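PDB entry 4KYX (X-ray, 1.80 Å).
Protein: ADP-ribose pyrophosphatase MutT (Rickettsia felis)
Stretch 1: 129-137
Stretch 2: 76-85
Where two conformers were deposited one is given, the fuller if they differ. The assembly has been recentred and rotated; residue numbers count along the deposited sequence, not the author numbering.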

# COMPACT_ATOMS: atom_id res chain seq x y z
N LEU A 129 17.55 2.04 11.73
CA LEU A 129 16.18 1.64 11.58
C LEU A 129 15.95 0.75 10.33
O LEU A 129 16.53 1.01 9.27
CB LEU A 129 15.37 2.91 11.46
CG LEU A 129 15.44 3.86 12.64
CD1 LEU A 129 14.51 5.00 12.35
CD2 LEU A 129 15.08 3.20 13.97
N PHE A 130 15.08 -0.24 10.45
CA PHE A 130 14.61 -1.08 9.35
C PHE A 130 14.23 -0.13 8.19
O PHE A 130 13.65 0.91 8.43
CB PHE A 130 13.37 -1.85 9.87
CG PHE A 130 12.77 -2.82 8.91
CD1 PHE A 130 13.55 -3.73 8.22
CD2 PHE A 130 11.40 -2.91 8.80
CE1 PHE A 130 12.96 -4.65 7.33
CE2 PHE A 130 10.81 -3.81 7.93
CZ PHE A 130 11.61 -4.69 7.21
N LEU A 131 14.56 -0.50 6.94
CA LEU A 131 14.47 0.42 5.80
C LEU A 131 13.09 1.11 5.67
O LEU A 131 12.99 2.31 5.55
CB LEU A 131 14.83 -0.31 4.51
CG LEU A 131 14.66 0.49 3.23
CD1 LEU A 131 15.56 1.73 3.27
CD2 LEU A 131 15.03 -0.42 2.06
N PRO A 132 12.02 0.34 5.74
CA PRO A 132 10.74 1.02 5.55
C PRO A 132 10.45 2.08 6.60
O PRO A 132 9.90 3.12 6.29
CB PRO A 132 9.73 -0.12 5.52
CG PRO A 132 10.53 -1.37 5.28
CD PRO A 132 11.95 -1.12 5.63
N LEU A 133 10.85 1.82 7.86
CA LEU A 133 10.68 2.76 8.95
C LEU A 133 11.60 3.97 8.73
O LEU A 133 11.17 5.09 8.94
CB LEU A 133 11.03 2.08 10.30
CG LEU A 133 10.99 2.97 11.54
CD1 LEU A 133 9.64 3.65 11.68
CD2 LEU A 133 11.26 2.17 12.80
N LYS A 134 12.85 3.72 8.34
CA LYS A 134 13.77 4.80 7.99
C LYS A 134 13.14 5.72 6.95
O LYS A 134 13.19 6.94 7.10
CB LYS A 134 15.11 4.22 7.47
CG LYS A 134 16.25 5.24 7.26
CD LYS A 134 16.74 5.79 8.61
CE LYS A 134 18.08 6.53 8.58
NZ LYS A 134 18.38 6.93 9.97
N ARG A 135 12.55 5.13 5.92
CA ARG A 135 11.88 5.90 4.88
C ARG A 135 10.74 6.73 5.42
O ARG A 135 10.56 7.91 5.04
CB ARG A 135 11.41 4.99 3.72
CG ARG A 135 12.59 4.50 2.91
CD ARG A 135 12.24 3.89 1.59
NE ARG A 135 13.15 4.47 0.63
CZ ARG A 135 12.86 5.22 -0.42
NH1 ARG A 135 13.87 5.73 -1.12
NH2 ARG A 135 11.59 5.45 -0.81
N LEU A 136 9.94 6.11 6.28
CA LEU A 136 8.89 6.82 6.92
C LEU A 136 9.41 8.02 7.74
O LEU A 136 8.92 9.15 7.62
CB LEU A 136 8.10 5.86 7.78
CG LEU A 136 7.06 6.55 8.64
CD1 LEU A 136 6.06 7.20 7.71
CD2 LEU A 136 6.37 5.62 9.60
N ILE A 137 10.39 7.76 8.60
CA ILE A 137 10.94 8.84 9.44
C ILE A 137 11.53 10.02 8.63
O ILE A 137 11.33 11.17 8.98
CB ILE A 137 11.95 8.27 10.46
CG1 ILE A 137 11.24 7.29 11.35
CG2 ILE A 137 12.60 9.41 11.25
CD1 ILE A 137 10.00 7.83 12.02
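Stretch 2 76-85: FIAVTNDIFE

A helix packed on a β-strand meets it largely through alternate strand residues, and this pair from a MutT-type pyrophosphatase illustrates the principle. Stretch 2 belongs to a strand that reaches F84, extended except at I77, where phi/psi is -114/-42, and runs at 130° to helix 131-137, with the axes 8.8 Å apart at closest approach. The CA atoms of P132 and T80 lie 6.3 Å apart, those of L136 and A78 7.3 Å. From A78 to D82 the CA-to-CB bonds alternate, A78, T80 and D82 toward the helix and V79 and N81 away; before that, I77 also starts toward it, though its side-chain end leads away.

Rotamers then adapt each side chain to its place. Against the small side chain of A78, L136, whose CA-to-CB bond points sideways, uses chi1 t and chi2 p to bring its CD1 to 3.6 Å from CB of A78; the same CD1 lies 4.3 Å from CG2 of I77. T80 adopts p, which places its OG1 to donate a hydrogen bond to OD2 of D82 (3.0 Å), while its CG2 lies 4.2 Å from CB of R135. D82, in the m rotamer, accepts that bond through OD2, which also approaches CB of P132 at 3.4 Å. Its OD1 forms a long salt bridge with NE of R135 (3.7 Å), although the position of that oxygen is less certain. A water accepts from both NH2 of R135 (3.1 Å) and the backbone N of N81 (3.2 Å), linking helix side chain to strand backbone.

At the strand's end, F84 takes m and swings its ring back to the start of the helix. CD of P132 meets the ring edge, 3.6 Å from CZ of F84, and CB of L131 lies 4.1 Å from CE2 of F84. F130, the N-cap residue, extends in t, so that its ring lies nearly parallel to that of F84 (16°) but slid aside, with CE1 of F130 3.6 Å from CE2 of F84.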

# COMPACT_ATOMS: atom_id res chain seq x y z
N PHE A 76 -4.36 4.96 9.66
CA PHE A 76 -3.47 4.82 8.47
C PHE A 76 -2.55 6.02 8.37
O PHE A 76 -2.99 7.16 8.44
CB PHE A 76 -4.39 4.67 7.27
CG PHE A 76 -3.73 4.26 6.01
CD1 PHE A 76 -3.06 5.17 5.24
CD2 PHE A 76 -3.86 2.98 5.56
CE1 PHE A 76 -2.47 4.80 4.03
CE2 PHE A 76 -3.29 2.60 4.37
CZ PHE A 76 -2.58 3.50 3.61
N ILE A 77 -1.23 5.81 8.27
CA ILE A 77 -0.24 6.89 8.26
C ILE A 77 0.50 7.02 6.92
O ILE A 77 0.79 8.11 6.47
CB ILE A 77 0.85 6.68 9.34
CG1 ILE A 77 0.28 6.77 10.76
CG2 ILE A 77 2.02 7.66 9.18
CD1 ILE A 77 -0.36 8.10 11.14
N ALA A 78 0.87 5.89 6.33
CA ALA A 78 1.82 5.96 5.22
C ALA A 78 1.96 4.68 4.43
O ALA A 78 1.57 3.62 4.89
CB ALA A 78 3.17 6.39 5.74
N VAL A 79 2.42 4.81 3.20
CA VAL A 79 2.80 3.67 2.36
C VAL A 79 4.22 3.87 1.91
O VAL A 79 4.62 4.97 1.48
CB VAL A 79 1.95 3.56 1.05
CG1 VAL A 79 2.35 2.30 0.28
CG2 VAL A 79 0.46 3.55 1.37
N THR A 80 4.97 2.78 1.95
CA THR A 80 6.31 2.75 1.40
C THR A 80 6.42 1.61 0.45
O THR A 80 5.71 0.63 0.61
CB THR A 80 7.41 2.59 2.47
OG1 THR A 80 7.17 1.39 3.19
CG2 THR A 80 7.40 3.72 3.47
N ASN A 81 7.30 1.76 -0.53
CA ASN A 81 7.54 0.75 -1.54
C ASN A 81 9.04 0.49 -1.59
O ASN A 81 9.80 1.33 -2.05
CB ASN A 81 7.03 1.29 -2.89
CG ASN A 81 7.37 0.38 -4.05
OD1 ASN A 81 7.18 -0.80 -3.98
ND2 ASN A 81 7.91 0.95 -5.10
N ASP A 82 9.46 -0.66 -1.08
CA ASP A 82 10.87 -0.94 -0.91
C ASP A 82 11.30 -2.28 -1.50
O ASP A 82 10.69 -3.30 -1.25
CB ASP A 82 11.18 -0.95 0.60
CG ASP A 82 10.65 0.28 1.31
OD1 ASP A 82 11.13 1.36 0.96
OD2 ASP A 82 9.76 0.16 2.18
N ILE A 83 12.39 -2.28 -2.23
CA ILE A 83 13.01 -3.55 -2.63
C ILE A 83 14.18 -3.80 -1.69
O ILE A 83 15.00 -2.91 -1.50
CB ILE A 83 13.56 -3.49 -4.09
N PHE A 84 14.20 -4.97 -1.05
CA PHE A 84 15.35 -5.42 -0.25
C PHE A 84 16.29 -6.22 -1.18
O PHE A 84 16.01 -7.39 -1.50
CB PHE A 84 14.88 -6.25 0.93
CG PHE A 84 13.99 -5.49 1.88
CD1 PHE A 84 12.63 -5.40 1.65
CD2 PHE A 84 14.51 -4.86 2.99
CE1 PHE A 84 11.80 -4.70 2.51
CE2 PHE A 84 13.69 -4.15 3.86
CZ PHE A 84 12.33 -4.08 3.62
N GLU A 85 17.37 -5.56 -1.62
CA GLU A 85 18.40 -6.12 -2.52
C GLU A 85 18.97 -7.46 -2.06
O GLU A 85 18.89 -8.45 -2.79
CB GLU A 85 19.57 -5.12 -2.68
O HOH W 1 8.60 4.67 -0.45